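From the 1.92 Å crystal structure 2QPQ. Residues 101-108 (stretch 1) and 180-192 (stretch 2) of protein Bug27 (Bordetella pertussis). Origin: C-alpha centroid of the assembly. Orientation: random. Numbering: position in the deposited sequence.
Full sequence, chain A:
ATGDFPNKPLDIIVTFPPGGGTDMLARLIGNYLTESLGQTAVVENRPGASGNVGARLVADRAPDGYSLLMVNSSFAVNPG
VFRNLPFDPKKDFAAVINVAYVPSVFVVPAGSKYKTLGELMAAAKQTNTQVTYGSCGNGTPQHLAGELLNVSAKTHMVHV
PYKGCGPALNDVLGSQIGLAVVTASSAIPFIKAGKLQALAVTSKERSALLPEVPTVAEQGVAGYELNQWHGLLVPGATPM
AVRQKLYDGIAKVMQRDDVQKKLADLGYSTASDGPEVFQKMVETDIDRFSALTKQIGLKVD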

ATOM      1  N   TYR A 101       4.224  -4.604   5.592  1.00 20.25           N
ATOM      2  CA  TYR A 101       2.804  -4.476   5.286  1.00 22.14           C
ATOM      3  C   TYR A 101       2.263  -3.310   6.087  1.00 22.61           C
ATOM      4  O   TYR A 101       2.813  -2.955   7.140  1.00 22.21           O
ATOM      5  CB  TYR A 101       2.061  -5.724   5.700  1.00 22.06           C
ATOM      6  CG  TYR A 101       2.321  -6.942   4.846  1.00 23.54           C
ATOM      7  CD1 TYR A 101       1.591  -7.168   3.676  1.00 22.64           C
ATOM      8  CD2 TYR A 101       3.264  -7.905   5.241  1.00 23.69           C
ATOM      9  CE1 TYR A 101       1.817  -8.314   2.905  1.00 24.08           C
ATOM     10  CE2 TYR A 101       3.503  -9.047   4.488  1.00 23.64           C
ATOM     11  CZ  TYR A 101       2.777  -9.246   3.319  1.00 25.08           C
ATOM     12  OH  TYR A 101       3.016 -10.376   2.570  1.00 27.17           O
ATOM     13  N   VAL A 102       1.194  -2.699   5.592  1.00 23.32           N
ATOM     14  CA  VAL A 102       0.379  -1.850   6.457  1.00 23.34           C
ATOM     15  C   VAL A 102      -1.084  -2.081   6.121  1.00 23.15           C
ATOM     16  O   VAL A 102      -1.500  -1.934   4.948  1.00 23.28           O
ATOM     17  CB  VAL A 102       0.778  -0.331   6.450  1.00 22.93           C
ATOM     18  CG1 VAL A 102       0.264   0.395   5.184  1.00 23.84           C
ATOM     19  CG2 VAL A 102       0.190   0.386   7.687  1.00 24.53           C
ATOM     20  N   PRO A 103      -1.889  -2.399   7.142  1.00 23.28           N
ATOM     21  CA  PRO A 103      -3.304  -2.478   6.814  1.00 22.54           C
ATOM     22  C   PRO A 103      -3.902  -1.084   6.538  1.00 22.03           C
ATOM     23  O   PRO A 103      -3.346  -0.050   6.953  1.00 20.85           O
ATOM     24  CB  PRO A 103      -3.910  -3.115   8.068  1.00 22.61           C
ATOM     25  CG  PRO A 103      -2.996  -2.683   9.184  1.00 23.32           C
ATOM     26  CD  PRO A 103      -1.625  -2.647   8.590  1.00 23.62           C
ATOM     27  N   SER A 104      -5.014  -1.055   5.810  1.00 22.16           N
ATOM     28  CA  SER A 104      -5.890   0.123   5.831  1.00 22.27           C
ATOM     29  C   SER A 104      -6.856   0.093   7.006  1.00 21.68           C
ATOM     30  O   SER A 104      -7.097  -0.951   7.619  1.00 21.76           O
ATOM     31  CB  SER A 104      -6.640   0.306   4.505  1.00 22.17           C
ATOM     32  OG  SER A 104      -5.694   0.436   3.438  1.00 21.30           O
ATOM     33  N   VAL A 105      -7.402   1.261   7.318  1.00 20.45           N
ATOM     34  CA  VAL A 105      -8.351   1.374   8.398  1.00 20.58           C
ATOM     35  C   VAL A 105      -9.520   2.233   7.981  1.00 20.35           C
ATOM     36  O   VAL A 105      -9.339   3.250   7.303  1.00 20.01           O
ATOM     37  CB  VAL A 105      -7.653   1.904   9.665  1.00 20.71           C
ATOM     38  CG1 VAL A 105      -7.033   3.285   9.374  1.00 21.58           C
ATOM     39  CG2 VAL A 105      -8.602   1.866  10.874  1.00 20.65           C
ATOM     40  N   PHE A 106     -10.728   1.769   8.314  1.00 20.36           N
ATOM     41  CA  PHE A 106     -11.931   2.570   8.166  1.00 20.35           C
ATOM     42  C   PHE A 106     -12.044   3.473   9.390  1.00 20.69           C
ATOM     43  O   PHE A 106     -12.230   2.973  10.489  1.00 20.88           O
ATOM     44  CB  PHE A 106     -13.160   1.667   8.055  1.00 20.52           C
ATOM     45  CG  PHE A 106     -13.273   0.945   6.739  1.00 21.49           C
ATOM     46  CD1 PHE A 106     -12.348  -0.022   6.392  1.00 22.36           C
ATOM     47  CD2 PHE A 106     -14.298   1.252   5.845  1.00 22.08           C
ATOM     48  CE1 PHE A 106     -12.432  -0.705   5.180  1.00 20.97           C
ATOM     49  CE2 PHE A 106     -14.417   0.570   4.640  1.00 22.51           C
ATOM     50  CZ  PHE A 106     -13.478  -0.414   4.301  1.00 22.75           C
ATOM     51  N   VAL A 107     -11.890   4.782   9.191  1.00 19.72           N
ATOM     52  CA  VAL A 107     -11.933   5.761  10.289  1.00 19.68           C
ATOM     53  C   VAL A 107     -13.094   6.759  10.121  1.00 20.28           C
ATOM     54  O   VAL A 107     -13.512   7.136   8.992  1.00 18.04           O
ATOM     55  CB  VAL A 107     -10.555   6.497  10.509  1.00 19.45           C
ATOM     56  CG1 VAL A 107      -9.483   5.499  10.882  1.00 19.79           C
ATOM     57  CG2 VAL A 107     -10.075   7.265   9.224  1.00 19.72           C
ATOM     58  N   VAL A 108     -13.615   7.159  11.269  1.00 21.54           N
ATOM     59  CA  VAL A 108     -14.715   8.118  11.352  1.00 22.26           C
ATOM     60  C   VAL A 108     -14.321   9.202  12.375  1.00 23.29           C
ATOM     61  O   VAL A 108     -13.453   8.970  13.221  1.00 23.71           O
ATOM     62  CB  VAL A 108     -16.112   7.431  11.713  1.00 22.14           C
ATOM     63  CG1 VAL A 108     -16.549   6.456  10.637  1.00 21.28           C
ATOM     64  CG2 VAL A 108     -16.119   6.752  13.153  1.00 21.54           C
ATOM     65  N   ALA A 180     -13.444   7.642   6.058  1.00 18.16           N
ATOM     66  CA  ALA A 180     -12.381   7.443   5.079  1.00 18.05           C
ATOM     67  C   ALA A 180     -11.676   6.120   5.299  1.00 17.79           C
ATOM     68  O   ALA A 180     -11.622   5.567   6.410  1.00 17.37           O
ATOM     69  CB  ALA A 180     -11.323   8.623   5.136  1.00 17.69           C
ATOM     70  N   VAL A 181     -11.069   5.654   4.225  1.00 16.51           N
ATOM     71  CA  VAL A 181     -10.162   4.532   4.295  1.00 16.54           C
ATOM     72  C   VAL A 181      -8.747   5.028   4.019  1.00 16.77           C
ATOM     73  O   VAL A 181      -8.456   5.563   2.950  1.00 15.98           O
ATOM     74  CB  VAL A 181     -10.581   3.478   3.305  1.00 17.22           C
ATOM     75  CG1 VAL A 181      -9.644   2.266   3.402  1.00 16.67           C
ATOM     76  CG2 VAL A 181     -12.057   3.130   3.615  1.00 16.63           C
ATOM     77  N   VAL A 182      -7.870   4.878   5.016  1.00 17.07           N
ATOM     78  CA  VAL A 182      -6.516   5.367   4.871  1.00 18.35           C
ATOM     79  C   VAL A 182      -5.575   4.291   5.428  1.00 18.60           C
ATOM     80  O   VAL A 182      -6.022   3.292   5.990  1.00 18.83           O
ATOM     81  CB  VAL A 182      -6.314   6.780   5.546  1.00 18.61           C
ATOM     82  CG1 VAL A 182      -7.276   7.828   4.921  1.00 17.80           C
ATOM     83  CG2 VAL A 182      -6.543   6.713   7.051  1.00 18.59           C
ATOM     84  N   THR A 183      -4.277   4.484   5.288  1.00 19.18           N
ATOM     85  CA  THR A 183      -3.360   3.522   5.867  1.00 20.27           C
ATOM     86  C   THR A 183      -3.427   3.650   7.381  1.00 20.62           C
ATOM     87  O   THR A 183      -3.557   4.777   7.920  1.00 19.46           O
ATOM     88  CB  THR A 183      -1.918   3.793   5.431  1.00 21.32           C
ATOM     89  OG1 THR A 183      -1.535   5.084   5.892  1.00 22.50           O
ATOM     90  CG2 THR A 183      -1.751   3.684   3.900  1.00 22.46           C
ATOM     91  N   ALA A 184      -3.333   2.508   8.058  1.00 21.42           N
ATOM     92  CA  ALA A 184      -3.163   2.474   9.513  1.00 22.82           C
ATOM     93  C   ALA A 184      -2.065   3.411  10.050  1.00 22.90           C
ATOM     94  O   ALA A 184      -2.258   4.119  11.036  1.00 23.48           O
ATOM     95  CB  ALA A 184      -2.953   1.032   9.991  1.00 22.69           C
ATOM     96  N   SER A 185      -0.925   3.440   9.389  1.00 23.11           N
ATOM     97  CA  SER A 185       0.205   4.282   9.789  1.00 24.47           C
ATOM     98  C   SER A 185      -0.118   5.792   9.836  1.00 24.42           C
ATOM     99  O   SER A 185       0.269   6.474  10.804  1.00 24.65           O
ATOM    100  CB  SER A 185       1.381   4.025   8.848  1.00 24.93           C
ATOM    101  OG  SER A 185       0.897   4.090   7.511  1.00 27.35           O
ATOM    102  N   SER A 186      -0.807   6.305   8.803  1.00 23.30           N
ATOM    103  CA  SER A 186      -1.305   7.695   8.816  1.00 23.02           C
ATOM    104  C   SER A 186      -2.298   7.979   9.948  1.00 22.64           C
ATOM    105  O   SER A 186      -2.255   9.051  10.560  1.00 22.30           O
ATOM    106  CB  SER A 186      -1.911   8.128   7.462  1.00 23.02           C
ATOM    107  OG  SER A 186      -3.068   7.379   7.080  1.00 25.18           O
ATOM    108  N   ALA A 187      -3.169   7.015  10.227  1.00 21.69           N
ATOM    109  CA  ALA A 187      -4.334   7.241  11.097  1.00 21.95           C
ATOM    110  C   ALA A 187      -4.024   7.027  12.572  1.00 22.74           C
ATOM    111  O   ALA A 187      -4.669   7.635  13.447  1.00 21.38           O
ATOM    112  CB  ALA A 187      -5.433   6.317  10.705  1.00 21.96           C
ATOM    113  N   ILE A 188      -3.068   6.140  12.841  1.00 23.48           N
ATOM    114  CA  ILE A 188      -2.860   5.670  14.229  1.00 25.31           C
ATOM    115  C   ILE A 188      -2.651   6.829  15.225  1.00 25.27           C
ATOM    116  O   ILE A 188      -3.326   6.856  16.247  1.00 27.04           O
ATOM    117  CB  ILE A 188      -1.783   4.503  14.350  1.00 25.17           C
ATOM    118  CG1 ILE A 188      -2.415   3.164  13.964  1.00 25.66           C
ATOM    119  CG2 ILE A 188      -1.289   4.328  15.779  1.00 26.61           C
ATOM    120  CD1 ILE A 188      -1.393   2.038  13.765  1.00 25.34           C
ATOM    121  N   PRO A 189      -1.787   7.816  14.919  1.00 25.97           N
ATOM    122  CA  PRO A 189      -1.680   8.910  15.912  1.00 26.15           C
ATOM    123  C   PRO A 189      -3.003   9.588  16.289  1.00 25.78           C
ATOM    124  O   PRO A 189      -3.178  10.003  17.439  1.00 25.58           O
ATOM    125  CB  PRO A 189      -0.745   9.935  15.244  1.00 26.73           C
ATOM    126  CG  PRO A 189      -0.078   9.231  14.114  1.00 26.92           C
ATOM    127  CD  PRO A 189      -0.879   8.009  13.770  1.00 26.14           C
ATOM    128  N   PHE A 190      -3.917   9.714  15.329  1.00 24.65           N
ATOM    129  CA  PHE A 190      -5.196  10.395  15.547  1.00 23.90           C
ATOM    130  C   PHE A 190      -6.183   9.539  16.295  1.00 24.24           C
ATOM    131  O   PHE A 190      -6.994  10.051  17.097  1.00 24.31           O
ATOM    132  CB  PHE A 190      -5.782  10.869  14.199  1.00 23.17           C
ATOM    133  CG  PHE A 190      -4.862  11.793  13.478  1.00 22.04           C
ATOM    134  CD1 PHE A 190      -4.747  13.123  13.882  1.00 23.02           C
ATOM    135  CD2 PHE A 190      -4.049  11.323  12.464  1.00 22.53           C
ATOM    136  CE1 PHE A 190      -3.868  13.980  13.251  1.00 23.47           C
ATOM    137  CE2 PHE A 190      -3.162  12.185  11.810  1.00 24.64           C
ATOM    138  CZ  PHE A 190      -3.062  13.493  12.213  1.00 23.91           C
ATOM    139  N   ILE A 191      -6.096   8.241  16.035  1.00 23.94           N
ATOM    140  CA  ILE A 191      -6.945   7.263  16.693  1.00 25.48           C
ATOM    141  C   ILE A 191      -6.539   7.203  18.182  1.00 27.23           C
ATOM    142  O   ILE A 191      -7.412   7.307  19.044  1.00 27.54           O
ATOM    143  CB  ILE A 191      -6.858   5.893  16.045  1.00 25.24           C
ATOM    144  CG1 ILE A 191      -7.423   5.936  14.620  1.00 25.51           C
ATOM    145  CG2 ILE A 191      -7.635   4.839  16.889  1.00 26.57           C
ATOM    146  CD1 ILE A 191      -7.134   4.687  13.826  1.00 28.20           C
ATOM    147  N   LYS A 192      -5.239   7.128  18.462  1.00 28.60           N
ATOM    148  CA  LYS A 192      -4.748   7.156  19.876  1.00 31.52           C
ATOM    149  C   LYS A 192      -5.156   8.427  20.624  1.00 32.44           C
ATOM    150  O   LYS A 192      -5.547   8.378  21.818  1.00 33.35           O
ATOM    151  CB  LYS A 192      -3.225   7.013  19.918  1.00 32.32           C
ATOM    152  CG  LYS A 192      -2.667   5.754  19.253  1.00 33.89           C
ATOM    153  CD  LYS A 192      -2.976   4.492  20.023  1.00 38.52           C
ATOM    154  CE  LYS A 192      -2.066   3.324  19.611  1.00 42.70           C
ATOM    155  NZ  LYS A 192      -2.393   2.073  20.395  1.00 41.31           N
TER

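Two segments whose touching residues lie at least 73 positions apart in sequence meet here as antiparallel strands, and the second turns straight into a helix that packs back over the first. Together they bury 604 Å² of surface.

Tyr-101 takes no part. Contact begins at Val-102, whose CB points toward the partner: CG1 lies 4.0 Å from Thr-183 CB, and CG2 lies 4.0 Å from Ala-184 CB and 3.7 Å from Ser-185 N. The valine thus fits against the point where strand gives way to helix.

Pro-103 has no N-H to offer, but its carbonyl does the work. Ala-184 N donates to Pro-103 O at 2.8 Å and 169°, so the first residue of the helix, whose N-H has no earlier turn to bond with, is tied to the neighbouring strand. The proline ring adds an apolar touch, CG to Ala-184 CB at 3.8 Å; Ala-184 receives both the carbonyl, at its N, and the ring, at its CB.

Ser-104 pairs with Thr-183 at a non-hydrogen-bonded site with CA atoms 4.2 Å apart, and their side chains diverge. Ser-104 CA makes a CA-H...O contact with Val-182 O at 3.2 Å, while Ser-104 OG is satisfied elsewhere in the structure. Thr-183, at the N-cap position, joins its OG1 to Ser-185 OG at 3.1 Å, and its carbonyl O accepts from Ser-186 OG at 2.8 Å.

Val-105 links the sheet to the helix. Its backbone forms a reciprocal pair with Val-182: Val-105 N to Val-182 O at 2.8 Å, and Val-182 N to Val-105 O at 3.2 Å. Its side chain faces the helix, with CG1 3.7 Å from Ala-187 CB and CG2 4.3 Å from Ile-191 CD1. Branched at CB, valine suits a strand and presents two methyls to these partners.

Phe-106 turns to the other face of the sheet, where it meets Val-181. Val-181 CG2 sits over the ring face, 3.7 Å from the centroid of the Phe-106 ring and 14° off its normal, a CH-pi contact across a non-hydrogen-bonded pair.

Val-107 returns to the face of Val-105 and repeats its pattern. Val-107 N donates to Ala-180 O at 2.9 Å, and Ala-180 N returns the bond to Val-107 O at 3.0 Å. Val-107 CG1 reaches Ile-191 CD1 at 3.9 Å and Ala-187 CB at 4.1 Å. Ala-187 and Ile-191, one helical turn apart, both point toward the strand: a short side chain, then a long one. Val-108 points away, ending the contact.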